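Local atomic coordinates of ATP grasp ligase (Microcystis aeruginosa MRC, PDB entry 5IG9), a protein that belongs to the ATP-grasp ligases and probably uses ATP to join carboxyl groups of a peptide substrate to a nucleophile. Residues F89-A92 / S93-E96; D114-A117 / K118-A122. All blocks are in the same frame, centred on the assembly; numbering follows the deposited sequence.

Contact 1 (F89-A92 / S93-E96); sequences FREA and SLKE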
loop_
_atom_site.group_PDB
_atom_site.type_symbol
_atom_site.label_atom_id
_atom_site.label_comp_id
_atom_site.label_asym_id
_atom_site.label_seq_id
_atom_site.Cartn_x
_atom_site.Cartn_y
_atom_site.Cartn_z
ATOM N N PHE A 89 6.033 6.990 -19.782
ATOM C CA PHE A 89 5.414 8.155 -19.161
ATOM C C PHE A 89 4.071 7.807 -18.532
ATOM O O PHE A 89 3.693 8.399 -17.515
ATOM C CB PHE A 89 5.235 9.277 -20.186
ATOM C CG PHE A 89 6.523 9.918 -20.630
ATOM C CD1 PHE A 89 7.712 9.678 -19.958
ATOM C CD2 PHE A 89 6.537 10.772 -21.719
ATOM C CE1 PHE A 89 8.893 10.278 -20.374
ATOM C CE2 PHE A 89 7.711 11.374 -22.136
ATOM C CZ PHE A 89 8.890 11.126 -21.463
ATOM N N ARG A 90 3.342 6.855 -19.118
ATOM C CA ARG A 90 2.028 6.498 -18.595
ATOM C C ARG A 90 2.139 5.806 -17.242
ATOM O O ARG A 90 1.372 6.106 -16.322
ATOM C CB ARG A 90 1.289 5.603 -19.590
ATOM C CG ARG A 90 -0.217 5.592 -19.403
ATOM C CD ARG A 90 -0.846 4.347 -20.010
ATOM N NE ARG A 90 -2.286 4.501 -20.198
ATOM C CZ ARG A 90 -3.187 4.376 -19.230
ATOM N NH1 ARG A 90 -2.804 4.099 -17.991
ATOM N NH2 ARG A 90 -4.476 4.535 -19.498
ATOM N N GLU A 91 3.077 4.868 -17.105
ATOM C CA GLU A 91 3.244 4.184 -15.827
ATOM C C GLU A 91 3.726 5.147 -14.749
ATOM O O GLU A 91 3.298 5.061 -13.592
ATOM C CB GLU A 91 4.214 3.010 -15.977
ATOM C CG GLU A 91 3.719 1.898 -16.894
ATOM C CD GLU A 91 2.334 1.399 -16.522
ATOM O OE1 GLU A 91 1.345 1.879 -17.117
ATOM O OE2 GLU A 91 2.231 0.530 -15.629
ATOM N N ALA A 92 4.607 6.081 -15.116
ATOM C CA ALA A 92 5.099 7.062 -14.154
ATOM C C ALA A 92 4.008 8.053 -13.766
ATOM O O ALA A 92 3.940 8.490 -12.612
ATOM C CB ALA A 92 6.310 7.795 -14.729
ATOM N N SER A 93 3.152 8.424 -14.721
ATOM C CA SER A 93 2.044 9.323 -14.419
ATOM C C SER A 93 1.044 8.668 -13.475
ATOM O O SER A 93 0.512 9.328 -12.575
ATOM C CB SER A 93 1.354 9.758 -15.712
ATOM O OG SER A 93 0.242 10.593 -15.444
ATOM N N LEU A 94 0.772 7.375 -13.668
ATOM C CA LEU A 94 -0.144 6.670 -12.776
ATOM C C LEU A 94 0.370 6.686 -11.342
ATOM O O LEU A 94 -0.389 6.938 -10.400
ATOM C CB LEU A 94 -0.344 5.232 -13.253
ATOM C CG LEU A 94 -1.148 5.008 -14.532
ATOM C CD1 LEU A 94 -1.173 3.533 -14.904
ATOM C CD2 LEU A 94 -2.556 5.541 -14.370
ATOM N N LYS A 95 1.662 6.419 -11.160
ATOM C CA LYS A 95 2.232 6.389 -9.819
ATOM C C LYS A 95 2.228 7.771 -9.177
ATOM O O LYS A 95 2.070 7.883 -7.957
ATOM C CB LYS A 95 3.650 5.818 -9.876
ATOM C CG LYS A 95 4.288 5.574 -8.523
ATOM C CD LYS A 95 5.559 4.755 -8.669
ATOM C CE LYS A 95 6.319 4.673 -7.355
ATOM N NZ LYS A 95 5.482 4.130 -6.250
ATOM N N GLU A 96 2.393 8.829 -9.976
ATOM C CA GLU A 96 2.333 10.180 -9.428
ATOM C C GLU A 96 0.909 10.554 -9.036
ATOM O O GLU A 96 0.690 11.176 -7.990
ATOM C CB GLU A 96 2.891 11.183 -10.438
ATOM C CG GLU A 96 2.955 12.615 -9.929
ATOM C CD GLU A 96 4.080 12.836 -8.936
ATOM O OE1 GLU A 96 5.023 12.017 -8.910
ATOM O OE2 GLU A 96 4.018 13.830 -8.182
#
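F89 O accepts the backbone N-H of S93 at 2.8 Å, and S93 CB lies near the same oxygen. The ring of F89 turns away from S93 and meets an aromatic side chain of another protein's chain edge-to-face. R90 O takes the N-H of L94 at 3.0 Å. The R90 side chain runs out extended from CG to NE, with CG anti to the backbone N (chi1 -159°). That carries its guanidinium out beside L94, whose CD1 meets the edge of the group in its plane, 3.5 Å from R90 NH1. R90 NH2 hydrogen-bonds to L79 O. This part of helix 87-107 belongs to the crossover helix of a beta-alpha-beta unit between parallel strands 69-72 and 111-113. E91 O receives the N-H of K95 at 3.2 Å. The E91 chain bends at chi2 and lies alongside L94, with E91 OE1 3.7 Å from L94 CD1. An alanine in place of L94 would remove CG and both methyls, and would probably leave R90 NH1 and E91 OE1 without their shared apolar neighbour. A92 O takes the N-H of E96, 3.1 Å away; E96 OE1 and OE2 hydrogen-bond to S169 OG and L168 N of the second subunit.

Contact 2 (D114-A117 / K118-A122); sequences DPIA and KVDHA
P115 sits at the N-cap of helix 116-122, and its carbonyl oxygen takes the N-H of V119 and, weakly, that of K118. V119 N gives P115 O a bond of 3.0 Å, nearly in line with the carbonyl. The weak bond from K118 N is bent (126° at the hydrogen). This is the start of the short helix that follows strand 111-113, an outer strand of the parallel sheet in the Rossmann-like pre-ATP-grasp region. Beside the cap, P115 CB touches K118 CG at 3.8 Å. K118 CG stands next to its own backbone N (chi1 -51°), and this sets CG against the CB-CG side of the proline ring, before the chain bends off at chi2. V119 CG2 packs on D114 CB at 3.9 Å.

One step along, I116 O takes the N-H of D120 at 2.8 Å. The side chains of I116 and D120 run alongside each other in the same direction, and D120 OD2 is the oxygen that comes up to I116 CG2, 3.3 Å away.

Outside partners hold D120 and D114. D120 OD2 forms a salt bridge with R102 of helix 87-107, and I116 packs on R102 and I105 of that helix. D114, which follows a cis peptide bond, hydrogen-bonds through OD1 to N276 N. Separately, A117 and H121 pack on H121 and A117 of the second subunit. Within the helix, the N-H of H121 hydrogen-bonds to A117 O at 3.2 Å, coming from above the carbonyl plane, 43° out of it.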
loop_
_atom_site.group_PDB
_atom_site.type_symbol
_atom_site.label_atom_id
_atom_site.label_comp_id
_atom_site.label_asym_id
_atom_site.label_seq_id
_atom_site.Cartn_x
_atom_site.Cartn_y
_atom_site.Cartn_z
ATOM N N ASP A 114 -12.955 3.583 4.908
ATOM C CA ASP A 114 -12.153 3.615 6.126
ATOM C C ASP A 114 -10.846 4.363 5.872
ATOM O O ASP A 114 -10.515 4.639 4.719
ATOM C CB ASP A 114 -11.869 2.192 6.614
ATOM C CG ASP A 114 -13.072 1.554 7.272
ATOM O OD1 ASP A 114 -13.447 2.002 8.377
ATOM O OD2 ASP A 114 -13.636 0.602 6.690
ATOM N N PRO A 115 -10.111 4.709 6.931
ATOM C CA PRO A 115 -8.807 5.348 6.730
ATOM C C PRO A 115 -7.875 4.486 5.895
ATOM O O PRO A 115 -7.912 3.255 5.945
ATOM C CB PRO A 115 -8.277 5.523 8.156
ATOM C CG PRO A 115 -9.498 5.640 8.983
ATOM C CD PRO A 115 -10.512 4.729 8.350
ATOM N N ILE A 116 -7.021 5.158 5.121
ATOM C CA ILE A 116 -6.106 4.447 4.235
ATOM C C ILE A 116 -5.162 3.558 5.031
ATOM O O ILE A 116 -4.890 2.414 4.643
ATOM C CB ILE A 116 -5.337 5.444 3.351
ATOM C CG1 ILE A 116 -6.291 6.120 2.368
ATOM C CG2 ILE A 116 -4.221 4.744 2.608
ATOM C CD1 ILE A 116 -5.595 6.999 1.360
ATOM N N ALA A 117 -4.651 4.058 6.158
ATOM C CA ALA A 117 -3.696 3.272 6.932
ATOM C C ALA A 117 -4.327 1.994 7.467
ATOM O O ALA A 117 -3.637 0.980 7.631
ATOM C CB ALA A 117 -3.125 4.111 8.076
ATOM N N LYS A 118 -5.636 2.015 7.724
ATOM C CA LYS A 118 -6.324 0.818 8.187
ATOM C C LYS A 118 -6.590 -0.150 7.041
ATOM O O LYS A 118 -6.415 -1.365 7.202
ATOM C CB LYS A 118 -7.632 1.205 8.876
ATOM C CG LYS A 118 -7.459 2.264 9.949
ATOM C CD LYS A 118 -6.396 1.856 10.960
ATOM C CE LYS A 118 -6.271 2.889 12.067
ATOM N NZ LYS A 118 -5.293 2.493 13.120
ATOM N N VAL A 119 -7.017 0.364 5.884
ATOM C CA VAL A 119 -7.251 -0.503 4.732
ATOM C C VAL A 119 -5.946 -1.132 4.268
ATOM O O VAL A 119 -5.894 -2.327 3.951
ATOM C CB VAL A 119 -7.941 0.284 3.603
ATOM C CG1 VAL A 119 -8.104 -0.586 2.362
ATOM C CG2 VAL A 119 -9.288 0.803 4.071
ATOM N N ASP A 120 -4.866 -0.345 4.243
ATOM C CA ASP A 120 -3.566 -0.873 3.840
ATOM C C ASP A 120 -3.100 -1.987 4.771
ATOM O O ASP A 120 -2.540 -2.992 4.319
ATOM C CB ASP A 120 -2.534 0.252 3.798
ATOM C CG ASP A 120 -2.640 1.086 2.542
ATOM O OD1 ASP A 120 -3.250 0.598 1.569
ATOM O OD2 ASP A 120 -2.110 2.217 2.518
ATOM N N HIS A 121 -3.327 -1.826 6.075
ATOM C CA HIS A 121 -2.886 -2.819 7.047
ATOM C C HIS A 121 -3.782 -4.049 7.058
ATOM O O HIS A 121 -3.318 -5.147 7.388
ATOM C CB HIS A 121 -2.838 -2.204 8.444
ATOM C CG HIS A 121 -2.150 -3.068 9.453
ATOM N ND1 HIS A 121 -2.765 -3.506 10.606
ATOM C CD2 HIS A 121 -0.897 -3.582 9.475
ATOM C CE1 HIS A 121 -1.917 -4.248 11.298
ATOM N NE2 HIS A 121 -0.777 -4.309 10.634
ATOM N N ALA A 122 -5.059 -3.888 6.723
ATOM C CA ALA A 122 -5.954 -5.031 6.638
ATOM C C ALA A 122 -5.849 -5.765 5.309
ATOM O O ALA A 122 -6.448 -6.835 5.167
ATOM C CB ALA A 122 -7.399 -4.587 6.874
#

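How the contacts relate
From the N terminus, the chain lays down strands 3-7 and 29-33 and later 69-72 before it enters helix 87-107, where contact 1 spans about two turns near the start. The helix leads on to strand 111-113, the edge strand of the parallel sheet. Contact 2 opens just beyond it, at the start of helix 116-122. The two lie in series. Neither nests in the other and they do not cross. Both are local, so neither closes a long loop. The centres of contact 1 and contact 2 are about 23 Å apart, and their nearest atoms about 12 Å. The later turns of helix 87-107 join them, since contact 2 rests on that helix. Both reach the second subunit.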